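Local coordinates for similar to N-acetyltransferase (Staphylococcus aureus subsp. aureus, PDB 4MBU) that is a Gcn5-related N-acetyltransferase that transfers an acetyl group from acetyl-CoA to an amine; the structure does not show its substrate, at the interface of chains A and B. Sequence-based numbering; all coordinates share one arbitrary frame. Chains: chain A/B, Similar to N-acetyltransferase.

Contact 1: the interface of chains A and B. Residues chain A 73, 119, 141-142, 159, 161; chain B 142-145.
B:Leu144 pushes its branched tip against A:Ala141, A:Phe159 and A:Phe73, where strands 139-144 of two GNAT-fold acetyltransferase chains meet antiparallel. The bridge is A:Gly142 with B:Gly142, their CA atoms 3.7 Å apart, so the two-fold axis of the pair runs close by. Beside it B:Thr143 N gives a backbone hydrogen bond to A:Ala141 O (2.9 Å), and the same bond is expected with the chains exchanged.

The apolar part turns on B:Leu144, which has 70 Å² of its surface buried by chain A. Its CG lies anti to the carbonyl carbon (chi1 -74°), pointing the branch at chain A, and the fork at CG, set by chi2 (164°), divides the two methyls between neighbours. B:Leu144 CD1 meets the ring of A:Phe73 tip to tip, 3.4 Å from CZ, and also sits above one face of the A:Phe159 ring, offset toward the rim. B:Leu144 CD2 packs on the methyl of A:Ala141, 3.7 Å from CB, with the A:Phe159 CB and the carboxylate end of A:Glu161 close behind. A:Val119 CG1 stands a little farther back.

The polar part belongs to A:Glu161 and B:Thr145, whose side chains cross at about a right angle. With CG between the backbone N and carbonyl carbon (chi1 71°), a tighter position, the glutamate runs out extended toward chain B. Carboxylate A:Glu161 OE1 takes the backbone N-H of B:Thr145 on its syn lone pair, 2.9 Å from N and nearly straight (169° at H). The threonine hydroxyl OG1 adds a weak hydrogen bond to that same oxygen. The other carboxylate oxygen, A:Glu161 OE2, is bonded to water 1 at 2.8 Å, and this water also reaches the hydroxyl and carbonyl of B:Thr145. A:Glu161 OE2 lies 2.9 Å from B:Thr145 O as well; two acceptors this close would repel unless the carboxyl carries a proton, which the model does not show.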
loop_
_atom_site.group_PDB
_atom_site.type_symbol
_atom_site.label_atom_id
_atom_site.label_comp_id
_atom_site.label_asym_id
_atom_site.label_seq_id
_atom_site.Cartn_x
_atom_site.Cartn_y
_atom_site.Cartn_z
ATOM N N PHE A 73 0.638 -18.051 12.820
ATOM C CA PHE A 73 0.559 -16.601 12.650
ATOM C C PHE A 73 0.293 -15.909 13.993
ATOM O O PHE A 73 1.064 -15.044 14.414
ATOM C CB PHE A 73 -0.500 -16.222 11.612
ATOM C CG PHE A 73 -0.869 -14.762 11.637
ATOM C CD1 PHE A 73 0.101 -13.779 11.461
ATOM C CD2 PHE A 73 -2.184 -14.373 11.837
ATOM C CE1 PHE A 73 -0.240 -12.430 11.498
ATOM C CE2 PHE A 73 -2.537 -13.036 11.865
ATOM C CZ PHE A 73 -1.561 -12.060 11.698
ATOM N N VAL A 119 -0.012 -15.740 5.342
ATOM C CA VAL A 119 0.306 -14.352 5.693
ATOM C C VAL A 119 1.822 -14.084 5.643
ATOM O O VAL A 119 2.641 -14.911 6.077
ATOM C CB VAL A 119 -0.224 -13.973 7.103
ATOM C CG1 VAL A 119 0.077 -12.507 7.410
ATOM C CG2 VAL A 119 -1.730 -14.231 7.228
ATOM N N ALA A 141 -3.052 -6.314 2.984
ATOM C CA ALA A 141 -4.190 -6.348 3.906
ATOM C C ALA A 141 -4.114 -5.223 4.923
ATOM O O ALA A 141 -5.109 -4.900 5.571
ATOM C CB ALA A 141 -4.272 -7.704 4.614
ATOM N N GLY A 142 -2.937 -4.621 5.069
ATOM C CA GLY A 142 -2.801 -3.488 5.964
ATOM C C GLY A 142 -1.362 -3.152 6.279
ATOM O O GLY A 142 -0.448 -3.868 5.862
ATOM N N PHE A 159 1.201 -6.230 6.049
ATOM C CA PHE A 159 0.725 -7.604 5.986
ATOM C C PHE A 159 0.213 -7.878 4.582
ATOM O O PHE A 159 -0.590 -7.112 4.046
ATOM C CB PHE A 159 -0.410 -7.817 6.982
ATOM C CG PHE A 159 0.047 -8.029 8.395
ATOM C CD1 PHE A 159 -0.568 -7.355 9.432
ATOM C CD2 PHE A 159 1.055 -8.925 8.693
ATOM C CE1 PHE A 159 -0.172 -7.550 10.738
ATOM C CE2 PHE A 159 1.461 -9.121 10.006
ATOM C CZ PHE A 159 0.843 -8.435 11.024
ATOM N N GLU A 161 -1.578 -11.025 2.236
ATOM C CA GLU A 161 -2.230 -12.314 2.434
ATOM C C GLU A 161 -2.682 -12.963 1.141
ATOM O O GLU A 161 -3.118 -12.289 0.197
ATOM C CB GLU A 161 -3.380 -12.228 3.452
ATOM C CG GLU A 161 -4.620 -11.494 2.988
ATOM C CD GLU A 161 -5.740 -11.541 4.021
ATOM O OE1 GLU A 161 -6.337 -10.481 4.291
ATOM O OE2 GLU A 161 -6.035 -12.637 4.551
ATOM N N GLY B 142 -5.664 -1.983 9.035
ATOM C CA GLY B 142 -5.898 -2.983 8.005
ATOM C C GLY B 142 -6.821 -4.077 8.492
ATOM O O GLY B 142 -7.246 -4.062 9.643
ATOM N N THR B 143 -7.132 -5.024 7.618
ATOM C CA THR B 143 -7.991 -6.136 7.981
ATOM C C THR B 143 -7.478 -7.403 7.316
ATOM O O THR B 143 -7.271 -7.441 6.107
ATOM C CB THR B 143 -9.426 -5.886 7.539
ATOM O OG1 THR B 143 -9.932 -4.731 8.219
ATOM C CG2 THR B 143 -10.306 -7.092 7.877
ATOM N N LEU B 144 -7.237 -8.428 8.120
ATOM C CA LEU B 144 -6.853 -9.722 7.592
ATOM C C LEU B 144 -8.114 -10.557 7.491
ATOM O O LEU B 144 -8.800 -10.780 8.487
ATOM C CB LEU B 144 -5.841 -10.388 8.512
ATOM C CG LEU B 144 -4.432 -9.804 8.468
ATOM C CD1 LEU B 144 -3.628 -10.262 9.661
ATOM C CD2 LEU B 144 -3.740 -10.245 7.206
ATOM N N THR B 145 -8.426 -11.007 6.281
ATOM C CA THR B 145 -9.661 -11.748 6.038
ATOM C C THR B 145 -9.434 -13.246 6.186
ATOM O O THR B 145 -8.371 -13.754 5.812
ATOM C CB THR B 145 -10.188 -11.472 4.624
ATOM O OG1 THR B 145 -9.103 -11.597 3.705
ATOM C CG2 THR B 145 -10.729 -10.052 4.532
HETATM O O HOH W 1 -7.527 -14.153 2.766
#

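Contact 2: the interface of chains A and B. Residues chain A 31-32, 147-149, 157; chain B 74, 76, 78-79, 82.
B:Ala78 uses both its backbone polar atoms across the interface: its N gives a nearly straight hydrogen bond to A:Tyr31 O (2.9 Å, 166° at H), coming from above that carbonyl's plane, while its O receives A:Tyr149 N within the carbonyl plane (2.9 Å).

Nearby, the hydroxyl OG1 of B:Thr82 makes a short hydrogen bond of 2.6 Å to A:Val147 O. It comes in well to the side of that carbonyl, with a C=O to donor angle of 108°. Water 2 joins the same A:Val147 O to B:Ala78 O.

B:Tyr79, with 64 Å² of its surface buried by chain A, is the chief side chain here. A:Tyr31 crosses it at about a right angle and sets its ring carbon CD2 over one face, toward the rim, 3.3 Å from B:Tyr79 CZ. The opposite face is covered within chain B by B:Arg74 CB, over the ring centre. The phenol OH of B:Tyr79 accepts a hydrogen bond from B:Arg74 NE at 2.9 Å, lying close to the guanidinium plane, which helps fix where the hydroxyl end points. B:Arg74 bends at chi3 (73°), bringing NE round to that hydroxyl. One guanidinium face lies against B:Trp76, near CZ3. From chain A, methyl CD2 of A:Leu157 meets the arginine tip to tip, 3.5 Å from B:Arg74 NE, and abuts the tyrosine OH as well. At the margin A:Thr32 OG1 lies in plane at the indole edge of B:Trp76.

In the fold, chain B supplies the 3-10 helix 77-79 and its flanks, between strands 63-72 and 82-89; it docks on chain A's strands 147-150 and 153-163 and the loop after helix 13-26.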
loop_
_atom_site.group_PDB
_atom_site.type_symbol
_atom_site.label_atom_id
_atom_site.label_comp_id
_atom_site.label_asym_id
_atom_site.label_seq_id
_atom_site.Cartn_x
_atom_site.Cartn_y
_atom_site.Cartn_z
ATOM N N TYR A 31 13.223 -8.517 12.610
ATOM C CA TYR A 31 13.120 -7.518 13.675
ATOM C C TYR A 31 13.881 -7.998 14.930
ATOM O O TYR A 31 13.324 -8.088 16.029
ATOM C CB TYR A 31 11.653 -7.190 14.007
ATOM C CG TYR A 31 10.928 -6.270 13.018
ATOM C CD1 TYR A 31 11.348 -6.156 11.696
ATOM C CD2 TYR A 31 9.828 -5.510 13.419
ATOM C CE1 TYR A 31 10.683 -5.320 10.796
ATOM C CE2 TYR A 31 9.148 -4.671 12.516
ATOM C CZ TYR A 31 9.591 -4.588 11.208
ATOM O OH TYR A 31 8.949 -3.770 10.292
ATOM N N THR A 32 15.163 -8.303 14.745
ATOM C CA THR A 32 16.023 -8.804 15.816
ATOM C C THR A 32 17.301 -7.975 15.786
ATOM O O THR A 32 17.675 -7.450 14.736
ATOM C CB THR A 32 16.341 -10.295 15.605
ATOM O OG1 THR A 32 15.126 -11.053 15.670
ATOM C CG2 THR A 32 17.300 -10.832 16.678
ATOM N N VAL A 147 5.704 0.063 14.331
ATOM C CA VAL A 147 5.634 -1.111 15.202
ATOM C C VAL A 147 7.012 -1.623 15.525
ATOM O O VAL A 147 7.188 -2.343 16.518
ATOM C CB VAL A 147 4.843 -2.311 14.603
ATOM C CG1 VAL A 147 3.369 -2.063 14.658
ATOM C CG2 VAL A 147 5.318 -2.614 13.180
ATOM N N GLY A 148 7.983 -1.299 14.672
ATOM C CA GLY A 148 9.337 -1.763 14.935
ATOM C C GLY A 148 10.312 -0.615 15.111
ATOM O O GLY A 148 9.999 0.510 14.742
ATOM N N TYR A 149 11.480 -0.886 15.689
ATOM C CA TYR A 149 12.531 0.125 15.807
ATOM C C TYR A 149 13.894 -0.542 15.589
ATOM O O TYR A 149 14.294 -1.439 16.340
ATOM C CB TYR A 149 12.481 0.818 17.186
ATOM C CG TYR A 149 13.440 1.999 17.354
ATOM C CD1 TYR A 149 13.167 3.230 16.770
ATOM C CD2 TYR A 149 14.598 1.888 18.119
ATOM C CE1 TYR A 149 14.024 4.315 16.924
ATOM C CE2 TYR A 149 15.467 2.968 18.280
ATOM C CZ TYR A 149 15.173 4.176 17.677
ATOM O OH TYR A 149 16.014 5.257 17.818
ATOM N N LEU A 157 5.276 -2.322 9.465
ATOM C CA LEU A 157 5.113 -3.696 9.034
ATOM C C LEU A 157 3.858 -3.831 8.185
ATOM O O LEU A 157 2.756 -3.539 8.639
ATOM C CB LEU A 157 5.027 -4.630 10.247
ATOM C CG LEU A 157 4.927 -6.119 9.905
ATOM C CD1 LEU A 157 6.244 -6.596 9.307
ATOM C CD2 LEU A 157 4.562 -6.952 11.133
ATOM N N ARG B 74 4.084 -8.859 18.802
ATOM C CA ARG B 74 4.777 -9.932 18.092
ATOM C C ARG B 74 6.079 -10.171 18.838
ATOM O O ARG B 74 6.597 -9.251 19.455
ATOM C CB ARG B 74 5.016 -9.567 16.613
ATOM C CG ARG B 74 3.785 -9.778 15.725
ATOM C CD ARG B 74 3.843 -9.017 14.386
ATOM N NE ARG B 74 4.792 -9.596 13.425
ATOM C CZ ARG B 74 4.547 -10.672 12.678
ATOM N NH1 ARG B 74 3.389 -11.313 12.793
ATOM N NH2 ARG B 74 5.466 -11.117 11.822
ATOM N N TRP B 76 9.570 -10.525 18.722
ATOM C CA TRP B 76 10.904 -10.279 18.194
ATOM C C TRP B 76 11.326 -8.979 18.870
ATOM O O TRP B 76 10.484 -8.096 19.082
ATOM C CB TRP B 76 10.883 -10.109 16.664
ATOM C CG TRP B 76 10.799 -11.394 15.866
ATOM C CD1 TRP B 76 11.845 -12.161 15.443
ATOM C CD2 TRP B 76 9.607 -12.038 15.375
ATOM N NE1 TRP B 76 11.381 -13.245 14.736
ATOM C CE2 TRP B 76 10.012 -13.196 14.683
ATOM C CE3 TRP B 76 8.240 -11.754 15.470
ATOM C CZ2 TRP B 76 9.098 -14.072 14.080
ATOM C CZ3 TRP B 76 7.331 -12.622 14.869
ATOM C CH2 TRP B 76 7.765 -13.765 14.184
ATOM N N ALA B 78 12.857 -6.137 18.137
ATOM C CA ALA B 78 12.566 -4.807 17.583
ATOM C C ALA B 78 11.108 -4.349 17.710
ATOM O O ALA B 78 10.786 -3.212 17.327
ATOM C CB ALA B 78 13.020 -4.708 16.136
ATOM N N TYR B 79 10.225 -5.226 18.200
ATOM C CA TYR B 79 8.831 -4.833 18.476
ATOM C C TYR B 79 8.711 -4.273 19.884
ATOM O O TYR B 79 7.608 -4.155 20.425
ATOM C CB TYR B 79 7.879 -6.021 18.334
ATOM C CG TYR B 79 7.656 -6.477 16.915
ATOM C CD1 TYR B 79 8.420 -7.498 16.363
ATOM C CD2 TYR B 79 6.675 -5.887 16.126
ATOM C CE1 TYR B 79 8.208 -7.921 15.060
ATOM C CE2 TYR B 79 6.464 -6.293 14.825
ATOM C CZ TYR B 79 7.225 -7.312 14.302
ATOM O OH TYR B 79 7.006 -7.715 13.006
ATOM N N THR B 82 6.055 -1.647 20.986
ATOM C CA THR B 82 4.676 -1.940 20.567
ATOM C C THR B 82 4.035 -2.902 21.560
ATOM O O THR B 82 4.648 -3.913 21.935
ATOM C CB THR B 82 4.670 -2.624 19.196
ATOM O OG1 THR B 82 5.332 -1.784 18.247
ATOM C CG2 THR B 82 3.243 -2.907 18.716
HETATM O O HOH W 2 9.211 -1.262 18.775
#

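The C-alpha centres of contact 1 and contact 2 are about 17 Å apart along one two-fold interface. Chain A's strand 153-163 serves both, presenting A:Phe159 and A:Glu161 to contact 1 and A:Leu157 to contact 2. Chain B's segment after strand 63-72, through 3-10 helix 77-79 to the start of strand 82-89, serves contact 2, while the equivalent loop of chain A brings A:Phe73 to contact 1. Contact 1 lies near the symmetry axis, contact 2 farther out, and each should recur with the chains exchanged. Such a two-fold pairing would suit a dimer within the four-chain deposited assembly, though the structure alone does not show that it forms in solution.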